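Local coordinates for AhlC (Aeromonas hydrophila, PDB 6H2D), which probably serves as one component of a tripartite alpha-helical pore-forming toxin related to the ClyA family, in which it would act at the target membrane, at residues D111-D116 with A206-F211. Sequence-based numbering, arbitrary orientation.
Sequences DRITQD and AFSQQF
I113 reaches across from helix 93-155 to F207, S208 and F211 on helix 168-232, in an antiparallel pairing within a long, almost entirely helical bundle consistent with the ClyA family of toxins. The local axes run 149° apart in direction and approach to 10.4 Å, with the CA atoms of I113 and S208 the nearest pair at 7.1 Å. Neither segment hydrogen-bonds to the other, so what joins them is chiefly apolar packing, and following I113 outward accounts for most of it. From CB, which points toward the facing helix, the side chain divides. I113 CG2, anti to the backbone N, lies 4.2 Å from S208 OG. CG1 takes the position anti to the carbonyl carbon (chi1 -59°) and acts as a spacer, touching neither facing ring within 4.5 Å. With chi2 at 178°, CD1 lies anti to CA, and the branch extends toward the two phenylalanines. There CD1 sits 4.0 Å from F207 CE1, approaching that ring obliquely while the two side chains cross at about a right angle. Against F211 the same methyl comes in at the ring edge, near its plane, with I113 CD1 4.4 Å from F211 CD2. Helix 6-21 also packs on both phenylalanines through M13, and helix 28-66 meets I113 at N36, so side chains from four helices meet around I113 and the two rings. The polar side differs: T114 OG1 lies 4.5 Å from S208 OG without bonding to it, and T114 also packs on A132 of the third subunit. The hydroxyl of S208, beside the I113 CG2 methyl, instead bonds to N110 OD1, one turn before I113 on the same helix.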
loop_
_atom_site.group_PDB
_atom_site.type_symbol
_atom_site.label_atom_id
_atom_site.label_comp_id
_atom_site.label_asym_id
_atom_site.label_seq_id
_atom_site.Cartn_x
_atom_site.Cartn_y
_atom_site.Cartn_z
ATOM N N ASP D 111 3.938 -22.656 4.494
ATOM C CA ASP D 111 5.033 -22.452 3.501
ATOM C C ASP D 111 4.418 -22.359 2.088
ATOM O O ASP D 111 4.804 -21.507 1.301
ATOM C CB ASP D 111 6.126 -23.527 3.649
ATOM C CG ASP D 111 6.868 -23.497 4.986
ATOM O OD1 ASP D 111 7.167 -22.392 5.496
ATOM O OD2 ASP D 111 7.136 -24.578 5.518
ATOM N N ARG D 112 3.412 -23.200 1.802
ATOM C CA ARG D 112 2.730 -23.186 0.531
ATOM C C ARG D 112 2.016 -21.848 0.283
ATOM O O ARG D 112 1.980 -21.373 -0.917
ATOM C CB ARG D 112 1.752 -24.362 0.442
ATOM C CG ARG D 112 2.389 -25.683 0.023
ATOM C CD ARG D 112 1.599 -26.848 0.572
ATOM N NE ARG D 112 0.190 -26.637 0.288
ATOM C CZ ARG D 112 -0.800 -27.046 1.061
ATOM N NH1 ARG D 112 -0.509 -27.768 2.136
ATOM N NH2 ARG D 112 -2.051 -26.736 0.749
ATOM N N ILE D 113 1.449 -21.248 1.353
ATOM C CA ILE D 113 0.861 -19.887 1.235
ATOM C C ILE D 113 1.975 -18.842 0.989
ATOM O O ILE D 113 1.801 -17.984 0.116
ATOM C CB ILE D 113 -0.048 -19.535 2.429
ATOM C CG1 ILE D 113 -1.197 -20.539 2.564
ATOM C CG2 ILE D 113 -0.558 -18.100 2.325
ATOM C CD1 ILE D 113 -2.110 -20.281 3.733
ATOM N N THR D 114 3.126 -18.913 1.682
ATOM C CA THR D 114 4.205 -17.962 1.372
ATOM C C THR D 114 4.580 -18.032 -0.121
ATOM O O THR D 114 4.535 -16.985 -0.836
ATOM C CB THR D 114 5.441 -18.073 2.273
ATOM O OG1 THR D 114 5.088 -18.012 3.649
ATOM C CG2 THR D 114 6.385 -16.911 2.083
ATOM N N GLN D 115 4.861 -19.246 -0.627
ATOM C CA GLN D 115 5.322 -19.429 -2.053
ATOM C C GLN D 115 4.265 -18.969 -3.070
ATOM O O GLN D 115 4.603 -18.270 -4.027
ATOM C CB GLN D 115 5.765 -20.863 -2.278
ATOM C CG GLN D 115 6.984 -21.242 -1.429
ATOM C CD GLN D 115 8.197 -20.346 -1.620
ATOM O OE1 GLN D 115 9.042 -20.258 -0.730
ATOM N NE2 GLN D 115 8.302 -19.678 -2.772
ATOM N N ASP D 116 2.984 -19.294 -2.853
ATOM C CA ASP D 116 1.909 -18.797 -3.726
ATOM C C ASP D 116 1.743 -17.272 -3.605
ATOM O O ASP D 116 1.397 -16.656 -4.595
ATOM C CB ASP D 116 0.592 -19.533 -3.487
ATOM C CG ASP D 116 0.441 -20.853 -4.237
ATOM O OD1 ASP D 116 0.336 -20.796 -5.507
ATOM O OD2 ASP D 116 0.415 -21.941 -3.545
ATOM N N ALA D 206 -2.668 -11.241 5.361
ATOM C CA ALA D 206 -3.200 -11.088 6.727
ATOM C C ALA D 206 -3.408 -12.490 7.258
ATOM O O ALA D 206 -2.944 -12.790 8.341
ATOM C CB ALA D 206 -4.481 -10.282 6.784
ATOM N N PHE D 207 -4.026 -13.342 6.432
ATOM C CA PHE D 207 -4.269 -14.699 6.844
ATOM C C PHE D 207 -2.944 -15.313 7.259
ATOM O O PHE D 207 -2.897 -15.920 8.276
ATOM C CB PHE D 207 -4.955 -15.562 5.779
ATOM C CG PHE D 207 -5.274 -16.957 6.253
ATOM C CD1 PHE D 207 -4.293 -17.946 6.247
ATOM C CD2 PHE D 207 -6.550 -17.264 6.739
ATOM C CE1 PHE D 207 -4.594 -19.214 6.728
ATOM C CE2 PHE D 207 -6.843 -18.535 7.213
ATOM C CZ PHE D 207 -5.862 -19.505 7.220
ATOM N N SER D 208 -1.889 -15.112 6.468
ATOM C CA SER D 208 -0.587 -15.694 6.753
ATOM C C SER D 208 0.008 -15.066 8.012
ATOM O O SER D 208 0.510 -15.773 8.867
ATOM C CB SER D 208 0.349 -15.537 5.593
ATOM O OG SER D 208 1.394 -16.514 5.633
ATOM N N GLN D 209 -0.048 -13.738 8.134
ATOM C CA GLN D 209 0.505 -13.095 9.347
ATOM C C GLN D 209 -0.062 -13.811 10.587
ATOM O O GLN D 209 0.709 -14.247 11.444
ATOM C CB GLN D 209 0.274 -11.580 9.304
ATOM C CG GLN D 209 0.726 -10.830 10.549
ATOM C CD GLN D 209 -0.282 -10.908 11.676
ATOM O OE1 GLN D 209 -1.490 -10.810 11.457
ATOM N NE2 GLN D 209 0.201 -11.095 12.898
ATOM N N GLN D 210 -1.396 -13.985 10.638
ATOM C CA GLN D 210 -2.105 -14.691 11.712
ATOM C C GLN D 210 -1.577 -16.119 11.902
ATOM O O GLN D 210 -1.274 -16.520 13.018
ATOM C CB GLN D 210 -3.603 -14.803 11.417
ATOM C CG GLN D 210 -4.347 -13.478 11.296
ATOM C CD GLN D 210 -4.375 -12.691 12.579
ATOM O OE1 GLN D 210 -4.267 -13.249 13.681
ATOM N NE2 GLN D 210 -4.483 -11.387 12.423
ATOM N N PHE D 211 -1.508 -16.904 10.823
ATOM C CA PHE D 211 -1.095 -18.298 10.896
ATOM C C PHE D 211 0.304 -18.412 11.546
ATOM O O PHE D 211 0.549 -19.251 12.408
ATOM C CB PHE D 211 -1.126 -18.883 9.482
ATOM C CG PHE D 211 -1.277 -20.378 9.305
ATOM C CD1 PHE D 211 -1.278 -21.253 10.361
ATOM C CD2 PHE D 211 -1.377 -20.905 8.034
ATOM C CE1 PHE D 211 -1.453 -22.609 10.148
ATOM C CE2 PHE D 211 -1.518 -22.265 7.819
ATOM C CZ PHE D 211 -1.548 -23.121 8.879
#